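Local coordinates for citrate synthase (Metallosphaera sedula, PDB 6ABX), which probably catalyses the condensation of oxaloacetate with acetyl-CoA and water to give citrate and CoA in the tricarboxylic acid cycle, at residues Asn90-Leu95 with Ala204-Leu209; Met186-Val191 with Ile334-His339; Leu173-Asp178 with Ala263-Glu268; Ile17-Gly22 with Arg26-Gly31; Lys223-Ile228 with Phe283-Arg288. All blocks are in the same frame, centred on the assembly; numbering follows the deposited sequence.

Contact 1 (Asn90-Leu95 with Ala204-Leu209)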
# COMPACT_ATOMS: atom_id res chain seq x y z
N ASN A 90 7.63 -2.06 -15.71
CA ASN A 90 8.08 -0.94 -14.93
C ASN A 90 8.80 -1.50 -13.72
O ASN A 90 8.31 -2.42 -13.06
CB ASN A 90 6.90 -0.05 -14.55
CG ASN A 90 7.33 1.09 -13.66
OD1 ASN A 90 7.69 0.83 -12.55
ND2 ASN A 90 7.15 2.33 -14.07
N PRO A 91 10.04 -1.06 -13.41
CA PRO A 91 10.79 -1.76 -12.38
C PRO A 91 10.15 -1.65 -11.00
O PRO A 91 10.29 -2.56 -10.20
CB PRO A 91 12.15 -1.08 -12.36
CG PRO A 91 12.20 -0.17 -13.55
CD PRO A 91 10.83 -0.11 -14.17
N MET A 92 9.45 -0.55 -10.74
CA MET A 92 8.70 -0.43 -9.46
C MET A 92 7.52 -1.40 -9.42
O MET A 92 7.24 -1.98 -8.38
CB MET A 92 8.27 1.04 -9.25
CG MET A 92 9.41 1.92 -8.76
SD MET A 92 10.14 1.47 -7.14
CE MET A 92 9.02 2.37 -6.07
N ASP A 93 6.89 -1.70 -10.56
CA ASP A 93 5.87 -2.73 -10.64
C ASP A 93 6.48 -4.09 -10.35
O ASP A 93 5.86 -4.91 -9.71
CB ASP A 93 5.15 -2.77 -11.99
CG ASP A 93 4.33 -1.51 -12.28
OD1 ASP A 93 4.22 -0.65 -11.38
OD2 ASP A 93 3.84 -1.35 -13.45
N ILE A 94 7.69 -4.35 -10.87
CA ILE A 94 8.34 -5.61 -10.62
C ILE A 94 8.64 -5.73 -9.13
O ILE A 94 8.38 -6.72 -8.53
CB ILE A 94 9.61 -5.75 -11.47
CG1 ILE A 94 9.27 -5.78 -12.96
CG2 ILE A 94 10.37 -7.00 -11.06
CD1 ILE A 94 10.50 -5.72 -13.87
N LEU A 95 9.18 -4.67 -8.53
CA LEU A 95 9.53 -4.72 -7.13
C LEU A 95 8.27 -4.86 -6.26
O LEU A 95 8.28 -5.66 -5.31
CB LEU A 95 10.28 -3.44 -6.75
CG LEU A 95 10.84 -3.47 -5.32
CD1 LEU A 95 11.91 -4.53 -5.20
CD2 LEU A 95 11.36 -2.10 -4.88
N ALA A 204 2.67 -1.45 0.21
CA ALA A 204 2.03 -0.17 0.07
C ALA A 204 3.05 0.97 -0.01
O ALA A 204 2.85 1.89 -0.79
CB ALA A 204 1.07 0.06 1.20
N GLY A 205 4.14 0.90 0.78
CA GLY A 205 5.24 1.88 0.65
C GLY A 205 5.78 2.00 -0.78
O GLY A 205 5.89 3.08 -1.33
N ILE A 206 6.04 0.85 -1.38
CA ILE A 206 6.57 0.79 -2.77
C ILE A 206 5.55 1.37 -3.75
O ILE A 206 5.90 2.17 -4.66
CB ILE A 206 6.93 -0.65 -3.13
CG1 ILE A 206 8.08 -1.15 -2.26
CG2 ILE A 206 7.23 -0.73 -4.62
CD1 ILE A 206 8.30 -2.65 -2.34
N SER A 207 4.29 1.01 -3.54
CA SER A 207 3.19 1.50 -4.38
C SER A 207 3.14 3.04 -4.37
O SER A 207 2.98 3.67 -5.41
CB SER A 207 1.87 0.89 -3.94
OG SER A 207 1.90 -0.53 -4.12
N ALA A 208 3.30 3.68 -3.20
CA ALA A 208 3.32 5.15 -3.04
C ALA A 208 4.59 5.77 -3.63
O ALA A 208 4.57 6.79 -4.32
CB ALA A 208 3.19 5.53 -1.58
N LEU A 209 5.73 5.17 -3.32
CA LEU A 209 7.04 5.68 -3.73
C LEU A 209 7.17 5.72 -5.25
O LEU A 209 7.87 6.58 -5.75
CB LEU A 209 8.14 4.82 -3.12
CG LEU A 209 9.55 5.37 -3.26
CD1 LEU A 209 9.69 6.71 -2.59
CD2 LEU A 209 10.60 4.36 -2.76

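Contact 2 (Met186-Val191 with Ile334-His339)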
# COMPACT_ATOMS: atom_id res chain seq x y z
N MET A 186 3.72 7.11 5.25
CA MET A 186 2.32 7.18 5.65
C MET A 186 1.55 5.95 5.09
O MET A 186 0.72 5.36 5.76
CB MET A 186 1.67 8.49 5.22
CG MET A 186 0.19 8.63 5.56
SD MET A 186 -0.02 8.56 7.32
CE MET A 186 -1.76 8.98 7.43
N ALA A 187 1.79 5.55 3.85
CA ALA A 187 1.09 4.38 3.27
C ALA A 187 1.37 3.14 4.11
O ALA A 187 0.48 2.37 4.43
CB ALA A 187 1.50 4.18 1.84
N CYS A 188 2.65 2.98 4.51
CA CYS A 188 3.08 1.84 5.29
C CYS A 188 2.29 1.86 6.60
O CYS A 188 1.90 0.79 7.07
CB CYS A 188 4.54 1.86 5.63
SG CYS A 188 5.61 1.64 4.17
N LEU A 189 2.18 3.04 7.21
CA LEU A 189 1.57 3.17 8.55
C LEU A 189 0.05 2.95 8.47
O LEU A 189 -0.47 2.31 9.35
CB LEU A 189 1.88 4.53 9.15
CG LEU A 189 3.30 4.70 9.66
CD1 LEU A 189 3.60 6.17 9.91
CD2 LEU A 189 3.49 3.92 10.96
N VAL A 190 -0.61 3.42 7.40
CA VAL A 190 -2.06 3.18 7.28
C VAL A 190 -2.31 1.68 7.27
O VAL A 190 -3.17 1.16 8.00
CB VAL A 190 -2.67 3.86 6.07
CG1 VAL A 190 -4.12 3.46 5.91
CG2 VAL A 190 -2.56 5.37 6.23
N VAL A 191 -1.53 0.96 6.46
CA VAL A 191 -1.69 -0.51 6.36
C VAL A 191 -1.38 -1.15 7.70
O VAL A 191 -2.10 -2.05 8.16
CB VAL A 191 -0.79 -1.05 5.24
CG1 VAL A 191 -0.66 -2.55 5.24
CG2 VAL A 191 -1.28 -0.57 3.88
N ILE A 334 14.22 0.23 5.29
CA ILE A 334 14.69 0.22 6.70
C ILE A 334 13.87 1.23 7.51
O ILE A 334 13.32 0.93 8.54
CB ILE A 334 16.19 0.48 6.76
CG1 ILE A 334 17.01 -0.65 6.12
CG2 ILE A 334 16.63 0.68 8.19
CD1 ILE A 334 18.37 -0.23 5.64
N GLY A 335 13.78 2.47 7.03
CA GLY A 335 12.95 3.47 7.69
C GLY A 335 11.48 3.09 7.74
O GLY A 335 10.86 3.26 8.79
N TRP A 336 10.93 2.61 6.63
CA TRP A 336 9.56 2.21 6.63
C TRP A 336 9.26 1.25 7.79
O TRP A 336 8.28 1.39 8.58
CB TRP A 336 9.14 1.53 5.34
CG TRP A 336 9.06 2.44 4.16
CD1 TRP A 336 8.82 3.77 4.17
CD2 TRP A 336 9.09 2.04 2.79
NE1 TRP A 336 8.77 4.25 2.89
CE2 TRP A 336 8.89 3.20 2.02
CE3 TRP A 336 9.27 0.82 2.14
CZ2 TRP A 336 8.91 3.19 0.63
CZ3 TRP A 336 9.33 0.82 0.75
CH2 TRP A 336 9.22 2.00 0.02
N THR A 337 10.05 0.22 7.82
CA THR A 337 9.85 -0.86 8.79
C THR A 337 10.15 -0.41 10.23
O THR A 337 9.40 -0.83 11.17
CB THR A 337 10.62 -2.12 8.40
OG1 THR A 337 12.03 -1.86 8.26
CG2 THR A 337 10.11 -2.74 7.11
N ALA A 338 11.14 0.46 10.44
CA ALA A 338 11.41 1.03 11.75
C ALA A 338 10.21 1.85 12.19
O ALA A 338 9.81 1.79 13.36
CB ALA A 338 12.67 1.85 11.77
N HIS A 339 9.63 2.62 11.27
CA HIS A 339 8.47 3.45 11.62
C HIS A 339 7.27 2.60 12.02
O HIS A 339 6.52 3.04 12.95
CB HIS A 339 8.12 4.43 10.49
CG HIS A 339 8.91 5.68 10.59
ND1 HIS A 339 8.62 6.68 11.54
CD2 HIS A 339 10.01 6.08 9.93
CE1 HIS A 339 9.54 7.64 11.43
NE2 HIS A 339 10.38 7.31 10.39

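Contact 3 (Leu173-Asp178 with Ala263-Glu268)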
# COMPACT_ATOMS: atom_id res chain seq x y z
N LEU A 173 23.22 5.06 -0.08
CA LEU A 173 22.13 4.30 0.51
C LEU A 173 21.82 4.78 1.94
O LEU A 173 20.62 4.98 2.25
CB LEU A 173 22.48 2.80 0.52
CG LEU A 173 22.61 2.16 -0.86
CD1 LEU A 173 23.18 0.76 -0.74
CD2 LEU A 173 21.27 2.16 -1.57
N MET A 174 22.84 5.09 2.78
CA MET A 174 22.54 5.53 4.17
C MET A 174 21.68 6.81 4.12
O MET A 174 20.73 7.02 4.90
CB MET A 174 23.82 5.84 5.00
CG MET A 174 24.59 4.61 5.38
SD MET A 174 26.07 4.94 6.45
CE MET A 174 27.22 5.50 5.23
N LEU A 175 21.96 7.69 3.15
CA LEU A 175 21.28 8.95 2.99
C LEU A 175 19.79 8.81 2.66
O LEU A 175 19.08 9.79 2.90
CB LEU A 175 21.92 9.79 1.88
CG LEU A 175 23.33 10.30 2.19
CD1 LEU A 175 23.91 11.08 1.02
CD2 LEU A 175 23.33 11.16 3.42
N HIS A 176 19.37 7.65 2.15
CA HIS A 176 17.99 7.36 1.77
C HIS A 176 17.21 6.51 2.79
O HIS A 176 16.05 6.19 2.52
CB HIS A 176 17.96 6.71 0.39
CG HIS A 176 18.26 7.65 -0.72
ND1 HIS A 176 19.55 7.93 -1.11
CD2 HIS A 176 17.45 8.36 -1.54
CE1 HIS A 176 19.51 8.80 -2.13
NE2 HIS A 176 18.23 9.13 -2.37
N MET A 177 17.79 6.13 3.94
CA MET A 177 17.19 5.11 4.77
C MET A 177 15.93 5.64 5.45
O MET A 177 14.99 4.85 5.58
CB MET A 177 18.16 4.62 5.82
CG MET A 177 19.17 3.67 5.22
SD MET A 177 20.36 3.15 6.49
CE MET A 177 21.33 1.97 5.56
N ASP A 178 15.88 6.93 5.81
CA ASP A 178 14.66 7.42 6.41
C ASP A 178 14.53 8.93 6.22
O ASP A 178 15.52 9.62 6.19
CB ASP A 178 14.55 7.16 7.92
CG ASP A 178 13.10 7.29 8.40
OD1 ASP A 178 12.25 6.54 7.88
OD2 ASP A 178 12.81 8.23 9.20
N ALA A 263 21.88 16.24 -0.18
CA ALA A 263 22.48 16.73 -1.42
C ALA A 263 23.92 17.21 -1.20
O ALA A 263 24.80 17.00 -2.05
CB ALA A 263 21.65 17.87 -2.03
N LYS A 264 24.15 17.92 -0.11
CA LYS A 264 25.49 18.42 0.23
C LYS A 264 26.45 17.24 0.35
O LYS A 264 27.59 17.27 -0.14
CB LYS A 264 25.41 19.18 1.54
CG LYS A 264 26.72 19.80 2.00
CD LYS A 264 26.45 20.94 2.99
CE LYS A 264 26.27 22.28 2.30
NZ LYS A 264 27.06 23.35 2.96
N ILE A 265 25.98 16.18 1.02
CA ILE A 265 26.85 15.04 1.28
C ILE A 265 27.13 14.31 -0.03
O ILE A 265 28.27 13.95 -0.35
CB ILE A 265 26.26 14.11 2.36
CG1 ILE A 265 26.19 14.83 3.71
CG2 ILE A 265 27.04 12.83 2.42
CD1 ILE A 265 25.35 14.14 4.72
N LEU A 266 26.08 14.07 -0.84
CA LEU A 266 26.30 13.39 -2.11
C LEU A 266 27.27 14.16 -3.00
O LEU A 266 28.08 13.58 -3.69
CB LEU A 266 24.99 13.22 -2.89
CG LEU A 266 24.00 12.19 -2.38
CD1 LEU A 266 22.66 12.38 -3.04
CD2 LEU A 266 24.50 10.78 -2.61
N LYS A 267 27.15 15.49 -3.03
CA LYS A 267 28.03 16.29 -3.85
C LYS A 267 29.51 16.10 -3.44
O LYS A 267 30.42 16.03 -4.28
CB LYS A 267 27.63 17.76 -3.75
CG LYS A 267 28.40 18.66 -4.72
CD LYS A 267 28.07 20.10 -4.62
CE LYS A 267 28.97 20.89 -5.55
NZ LYS A 267 28.55 22.29 -5.59
N GLU A 268 29.75 16.01 -2.13
CA GLU A 268 31.11 15.81 -1.61
C GLU A 268 31.61 14.42 -1.99
O GLU A 268 32.78 14.27 -2.38
CB GLU A 268 31.09 15.87 -0.08
CG GLU A 268 30.84 17.25 0.47
CD GLU A 268 30.56 17.32 1.96
OE1 GLU A 268 30.57 18.43 2.48
OE2 GLU A 268 30.27 16.30 2.57

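Contact 4 (Ile17-Gly22 with Arg26-Gly31)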
# COMPACT_ATOMS: atom_id res chain seq x y z
N ILE A 17 12.85 8.29 15.75
CA ILE A 17 13.71 7.74 14.68
C ILE A 17 14.51 8.83 13.96
O ILE A 17 15.77 8.70 13.85
CB ILE A 17 12.86 6.87 13.71
CG1 ILE A 17 12.23 5.70 14.46
CG2 ILE A 17 13.74 6.39 12.57
CD1 ILE A 17 11.20 4.97 13.65
N THR A 18 13.83 9.79 13.36
CA THR A 18 14.40 10.77 12.47
C THR A 18 13.87 12.16 12.84
O THR A 18 12.67 12.31 13.12
CB THR A 18 14.09 10.44 11.01
OG1 THR A 18 14.67 9.16 10.78
CG2 THR A 18 14.60 11.52 10.08
N TYR A 19 14.79 13.11 12.93
CA TYR A 19 14.42 14.52 13.05
C TYR A 19 14.97 15.28 11.85
O TYR A 19 16.18 15.22 11.59
CB TYR A 19 15.01 15.15 14.31
CG TYR A 19 14.76 16.62 14.41
CD1 TYR A 19 13.46 17.09 14.51
CD2 TYR A 19 15.79 17.53 14.33
CE1 TYR A 19 13.19 18.44 14.52
CE2 TYR A 19 15.54 18.90 14.35
CZ TYR A 19 14.24 19.34 14.50
OH TYR A 19 13.94 20.66 14.48
N ILE A 20 14.09 16.07 11.19
CA ILE A 20 14.46 16.97 10.13
C ILE A 20 14.40 18.40 10.65
O ILE A 20 13.35 18.79 11.17
CB ILE A 20 13.49 16.81 8.93
CG1 ILE A 20 13.48 15.38 8.40
CG2 ILE A 20 13.83 17.84 7.87
CD1 ILE A 20 12.28 15.05 7.55
N ASP A 21 15.52 19.12 10.51
CA ASP A 21 15.58 20.55 10.75
C ASP A 21 15.53 21.27 9.40
O ASP A 21 16.56 21.40 8.75
CB ASP A 21 16.82 20.92 11.57
CG ASP A 21 16.75 22.33 12.13
OD1 ASP A 21 16.13 23.21 11.45
OD2 ASP A 21 17.35 22.54 13.22
N GLY A 22 14.31 21.61 8.97
CA GLY A 22 14.07 22.19 7.66
C GLY A 22 14.74 23.56 7.51
O GLY A 22 15.32 23.91 6.47
N ARG A 26 19.48 20.36 8.54
CA ARG A 26 20.06 19.24 9.33
C ARG A 26 19.08 18.05 9.39
O ARG A 26 17.87 18.16 9.25
CB ARG A 26 20.49 19.82 10.68
CG ARG A 26 21.59 20.87 10.53
CD ARG A 26 21.79 21.52 11.85
NE ARG A 26 22.86 22.49 11.93
CZ ARG A 26 23.17 23.13 13.07
NH1 ARG A 26 22.47 22.91 14.19
NH2 ARG A 26 24.18 23.99 13.07
N LEU A 27 19.65 16.86 9.63
CA LEU A 27 18.93 15.59 9.61
C LEU A 27 19.66 14.67 10.59
O LEU A 27 20.86 14.59 10.54
CB LEU A 27 18.96 14.99 8.20
CG LEU A 27 18.36 13.60 8.02
CD1 LEU A 27 16.87 13.63 8.31
CD2 LEU A 27 18.60 13.17 6.57
N TYR A 28 18.88 14.04 11.46
CA TYR A 28 19.40 13.13 12.48
C TYR A 28 18.67 11.79 12.44
O TYR A 28 17.44 11.71 12.31
CB TYR A 28 19.25 13.73 13.88
CG TYR A 28 19.92 15.06 14.07
CD1 TYR A 28 19.34 16.20 13.55
CD2 TYR A 28 21.16 15.14 14.67
CE1 TYR A 28 19.96 17.44 13.68
CE2 TYR A 28 21.82 16.37 14.76
CZ TYR A 28 21.22 17.50 14.23
OH TYR A 28 21.79 18.73 14.35
N TYR A 29 19.43 10.70 12.62
CA TYR A 29 18.91 9.36 12.79
C TYR A 29 19.21 8.93 14.23
O TYR A 29 20.37 8.84 14.61
CB TYR A 29 19.61 8.36 11.86
CG TYR A 29 19.30 8.42 10.37
CD1 TYR A 29 18.27 9.16 9.82
CD2 TYR A 29 20.10 7.69 9.51
CE1 TYR A 29 18.02 9.18 8.45
CE2 TYR A 29 19.88 7.72 8.14
CZ TYR A 29 18.86 8.46 7.60
OH TYR A 29 18.65 8.44 6.23
N ARG A 30 18.16 8.72 15.02
CA ARG A 30 18.29 8.34 16.44
C ARG A 30 19.27 9.25 17.17
O ARG A 30 20.03 8.78 18.04
CB ARG A 30 18.72 6.89 16.55
CG ARG A 30 17.72 5.96 15.88
CD ARG A 30 16.88 5.24 16.90
NE ARG A 30 16.01 4.18 16.38
CZ ARG A 30 14.76 4.04 16.75
NH1 ARG A 30 14.28 4.88 17.68
NH2 ARG A 30 14.01 3.09 16.20
N GLY A 31 19.21 10.53 16.82
CA GLY A 31 19.98 11.59 17.46
C GLY A 31 21.35 11.84 16.89
O GLY A 31 22.02 12.80 17.27

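Contact 5 (Lys223-Ile228 with Phe283-Arg288)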
# COMPACT_ATOMS: atom_id res chain seq x y z
N LYS A 223 18.17 13.20 -16.27
CA LYS A 223 17.68 13.34 -17.64
C LYS A 223 17.99 14.75 -18.15
O LYS A 223 18.42 14.90 -19.28
CB LYS A 223 16.17 13.08 -17.69
CG LYS A 223 15.47 13.15 -19.04
CD LYS A 223 13.98 12.70 -18.93
CE LYS A 223 13.32 12.26 -20.22
NZ LYS A 223 12.49 13.36 -20.79
N GLN A 224 17.70 15.76 -17.33
CA GLN A 224 17.99 17.18 -17.63
C GLN A 224 19.48 17.35 -17.95
O GLN A 224 19.85 17.96 -18.99
CB GLN A 224 17.67 18.08 -16.42
CG GLN A 224 16.96 19.37 -16.72
CD GLN A 224 15.46 19.16 -16.76
OE1 GLN A 224 15.02 18.04 -17.03
NE2 GLN A 224 14.68 20.21 -16.51
N PHE A 225 20.36 16.84 -17.08
CA PHE A 225 21.80 16.97 -17.31
C PHE A 225 22.18 16.33 -18.67
O PHE A 225 23.04 16.87 -19.42
CB PHE A 225 22.64 16.35 -16.19
CG PHE A 225 22.30 16.82 -14.80
CD1 PHE A 225 21.82 18.10 -14.53
CD2 PHE A 225 22.44 15.93 -13.73
CE1 PHE A 225 21.53 18.49 -13.23
CE2 PHE A 225 22.12 16.32 -12.45
CZ PHE A 225 21.64 17.58 -12.20
N MET A 226 21.60 15.16 -18.97
CA MET A 226 21.91 14.45 -20.20
C MET A 226 21.42 15.29 -21.39
O MET A 226 22.11 15.38 -22.39
CB MET A 226 21.27 13.07 -20.22
CG MET A 226 21.93 12.14 -19.25
SD MET A 226 21.06 10.56 -19.25
CE MET A 226 22.36 9.59 -18.52
N GLU A 227 20.25 15.91 -21.26
CA GLU A 227 19.70 16.75 -22.39
C GLU A 227 20.58 17.99 -22.62
O GLU A 227 20.78 18.42 -23.78
CB GLU A 227 18.25 17.15 -22.15
CG GLU A 227 17.27 15.99 -22.16
CD GLU A 227 15.85 16.34 -21.78
OE1 GLU A 227 15.62 17.47 -21.30
OE2 GLU A 227 14.97 15.49 -21.99
N ILE A 228 21.18 18.54 -21.56
CA ILE A 228 22.05 19.72 -21.66
C ILE A 228 23.27 19.34 -22.50
O ILE A 228 23.70 20.14 -23.33
CB ILE A 228 22.42 20.28 -20.27
CG1 ILE A 228 21.20 20.88 -19.57
CG2 ILE A 228 23.59 21.25 -20.31
CD1 ILE A 228 21.39 21.10 -18.13
N PHE A 283 28.80 15.67 -14.27
CA PHE A 283 29.00 16.37 -13.03
C PHE A 283 29.30 17.86 -13.23
O PHE A 283 28.86 18.66 -12.42
CB PHE A 283 30.10 15.73 -12.18
CG PHE A 283 29.55 14.65 -11.29
CD1 PHE A 283 28.98 14.99 -10.07
CD2 PHE A 283 29.58 13.32 -11.68
CE1 PHE A 283 28.45 14.00 -9.27
CE2 PHE A 283 29.03 12.33 -10.88
CZ PHE A 283 28.47 12.68 -9.67
N GLU A 284 30.11 18.20 -14.23
CA GLU A 284 30.39 19.62 -14.56
C GLU A 284 29.06 20.32 -14.85
O GLU A 284 28.80 21.42 -14.30
CB GLU A 284 31.34 19.70 -15.76
CG GLU A 284 32.74 19.21 -15.41
CD GLU A 284 33.74 19.09 -16.55
OE1 GLU A 284 33.35 19.31 -17.73
OE2 GLU A 284 34.91 18.77 -16.26
N ILE A 285 28.23 19.67 -15.67
CA ILE A 285 26.88 20.19 -16.00
C ILE A 285 26.08 20.41 -14.73
O ILE A 285 25.51 21.49 -14.50
CB ILE A 285 26.17 19.28 -17.01
CG1 ILE A 285 26.86 19.33 -18.37
CG2 ILE A 285 24.69 19.61 -17.08
CD1 ILE A 285 26.39 18.29 -19.32
N ALA A 286 26.00 19.39 -13.85
CA ALA A 286 25.19 19.48 -12.66
C ALA A 286 25.64 20.65 -11.76
O ALA A 286 24.84 21.40 -11.19
CB ALA A 286 25.25 18.14 -11.94
N ASN A 287 26.95 20.80 -11.61
CA ASN A 287 27.52 21.82 -10.76
C ASN A 287 27.16 23.22 -11.28
O ASN A 287 26.77 24.10 -10.49
CB ASN A 287 29.02 21.60 -10.59
CG ASN A 287 29.28 20.45 -9.62
OD1 ASN A 287 28.39 20.03 -8.84
ND2 ASN A 287 30.50 19.94 -9.64
N ARG A 288 27.25 23.39 -12.60
CA ARG A 288 26.85 24.67 -13.22
C ARG A 288 25.36 24.94 -13.06
O ARG A 288 24.98 26.07 -12.73
CB ARG A 288 27.27 24.74 -14.69
CG ARG A 288 28.76 24.91 -14.89
CD ARG A 288 29.18 24.38 -16.25
NE ARG A 288 30.25 25.11 -16.90
CZ ARG A 288 30.05 26.00 -17.88
NH1 ARG A 288 28.88 26.63 -17.99
NH2 ARG A 288 31.00 26.22 -18.76

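Contact 1 (Asn90-Leu95 with Ala204-Leu209)
Met92 meets Ile206 and Leu209 across an antiparallel pair of helices in the mainly helical core of the citrate synthase fold. The two short segments run at 173° to one another, and their axes come no closer than 9.6 Å; the gap is bridged by side chains, one of which reaches a backbone carbonyl, and no hydrogen bond crosses it. The tight part gathers around the methyl of Met92. Bends at chi2 (-62°) and chi3 (-87°) curl this thioether over to the other helix, where CE lies 3.4 Å from Ile206 O. The same CE sits 3.9 Å from Ile206 CG2 and equally far from Leu209 CB, filling the groove between two residues nearly one turn apart. Leu209 also lies near the active site: its side chain is about 6 Å from the bound citrate and about 5 Å from that of Arg332, which binds oxaloacetate.

Away from this methyl the pairing thins. At the start of helix 91-105 lies the partly exposed Asn90, which does not touch the opposite segment but serves as N-cap; its OD1 accepts weak bonds from Met92 N (2.9 Å) and Asp93 N (3.3 Å). Where Ser207 turns away from the facing helix the second subunit takes over: Ala204 packs on Ala204 of that subunit, and Ser207 O accepts a hydrogen bond from its Ser196 OG. Further along, Leu95 and Ile206 cross at about a right angle in a sparser contact, with Ile206 CD1 4.0 Å from Leu95 CG.

Contact 2 (Met186-Val191 with Ile334-His339)
Cys188 and Trp336 adopt matching first torsions, SG of the one and CG of the other each anti to its own carbonyl carbon (chi1 -68° and -70°), and this brings thiol and indole together as a cysteine sulfur-aromatic contact between two buried helices. SG stands over one face of the five-membered ring, 3.8 Å from its centroid and 21° off the normal. It is displaced toward the rim at the root of the side chain, being 3.5 Å from Trp336 CG and 3.7 Å from Trp336 CB. The indole is held at another point too, since NE1 is hydrogen-bonded to Ser184 OG, which should help to fix the rotation of the ring. The Trp336 side chain lies about 3 Å from that of Arg332 and about 4 Å from that of Asn182, both of which bind oxaloacetate, making Trp336 a second-shell neighbour of the site. His339 turns its imidazole away from the facing helix, and its two nitrogens are hydrogen-bonded to Lys13 and Asp178. What it offers to the facing helix is therefore backbone: one methyl of Leu189, CD2, rests 3.7 Å from His339 O.

Contact 3 (Leu173-Asp178 with Ala263-Glu268)
The turn that carries Leu175 to Ile265 and Leu266 is followed by Asp178, whose OD2 is gripped by three hydrogen-bonding groups, Thr18 OG1, Glu180 N and His339 NE2. Inside the turn, which is of type I from Met174 to Met177, Met177 N bonds to Met174 O (3.2 Å), and the overlapping bond from His176 N to Leu173 O (2.9 Å) starts one residue earlier. Leu175, within the turn, points its side chain toward helix 261-270.

Across the contact everything is apolar and buried. Leu175 places its isopropyl fork against two consecutive residues of the helix. CD1 comes to 3.6 Å from Leu266 CG and 3.7 Å from Leu266 CD2, the two leucines overlapping alongside, pointing opposite ways. Its other methyl, CD2, meets Ile265 CD1 at 3.8 Å, and here the side chains cross at a slant. Ile265 also turns its branch methyl inward, CG2 lying 3.8 Å from Leu175 CD1, so the fork is touched on both prongs by the isoleucine.

Beside this packing, His176 O receives a hydrogen bond from Arg332 NE, and the side chain of Leu175 is about 4 Å from that of Arg262. Both arginines bind oxaloacetate, which is consistent with a second-shell place for Leu175 and the turn at the citrate synthase substrate site.

Contact 4 (Ile17-Gly22 with Arg26-Gly31)
Arg30 runs alongside Ile17 where the two strands of a beta hairpin part. From CB the chain leads to CG, 3.9 Å from Ile17 O, and bends at chi2 (-104°), which lays the guanidinium flat against the isoleucine. Ile17 CG1 sits over one face of that group, nearest to Arg30 NH2 at 3.6 Å, with CZ at 3.8 Å and NH1 also close; NH2 is hydrogen-bonded to Leu50 O. With a leucine in place of Arg30, the carbonyl of Leu50 would probably lose this donor and Ile17 the flat group lying against it.

In the backbone, Arg30 N donates to Ile17 O at 2.7 Å and a nearly straight 168°, and Tyr28 N to Tyr19 O at 2.9 Å, answered by Tyr19 N to Tyr28 O. Asp21 and Arg26 pair in the same way through both N-H groups. On the sheet face that carries Tyr19 and Tyr28, Tyr28 CD1 meets the edge of the Tyr19 ring at CD2 (3.9 Å), and Tyr19 touches Tyr356 of the second subunit. Thr18, Ile20, Leu27 and Tyr29 share the other face, where Thr18 CG2 is 3.6 Å from Leu27 CD1 and the side chain of Ile20 is about 5 Å from the bound citrate. Chemically, main-chain bonds set the hairpin's register, leaving side chains to meet the second subunit and, from the Ile20 face, the pocket as well.

Contact 5 (Lys223-Ile228 with Phe283-Arg288)
Phe225 and Ala286 make a CH-pi contact where helix 220-228 crosses helix 277-297, their short segments at 107°. Ala286 CB lies over one face of the phenyl ring, 3.7 Å from its centroid and 17° off the normal, nearest to CE2 and CZ. The ring also meets Phe308 edge to face. A serine replacing Phe225 would probably open a gap beside Ala286 CB and deprive Phe308 of its aromatic partner.

Purely aliphatic contacts centre on Ile285. Its branch methyl CG2 is wedged between the two facing residues, 3.8 Å from both Ile228 CD1 and Ile228 CG2 and 4.0 Å from Phe225 CB, while its CD1 reaches the backbone at Phe225 O (3.6 Å).

Charged groups keep to the margins. Lys223 NZ and Glu227 OE2 form a weak salt bridge (3.5 Å) along one helix, and Arg288 NH1 pairs with Glu235.

The side chains of Phe225 and Ile228 are about 7 Å from those of Phe251 and Leu248 respectively, two acetyl-CoA-binding residues. Such helix packing beside the coenzyme site is consistent with a place in the small domain of citrate synthases.

Overall arrangement
Along the chain the hairpin of contact 4 closes first; contacts 1, 2 and 3 then interlace, and contact 5 is nested inside the loop closed by contact 2. Contacts 1 and 2 (centres about 14 Å apart) touch through Gly205, Cys188 and Trp336 and border the second subunit, as contact 4 does. Contacts 3 and 4, centres about 13 Å apart, are joined by probable hydrogen bonds between Asp178 and Thr18 and between Met174 O and Tyr29 OH. Contact 5, its centre about 34 Å from that of contact 2, is reached through contact 3, where helices 261-270 and 277-297 follow each other. The series thus runs from the dimer core past the oxaloacetate site to the acetyl-CoA side.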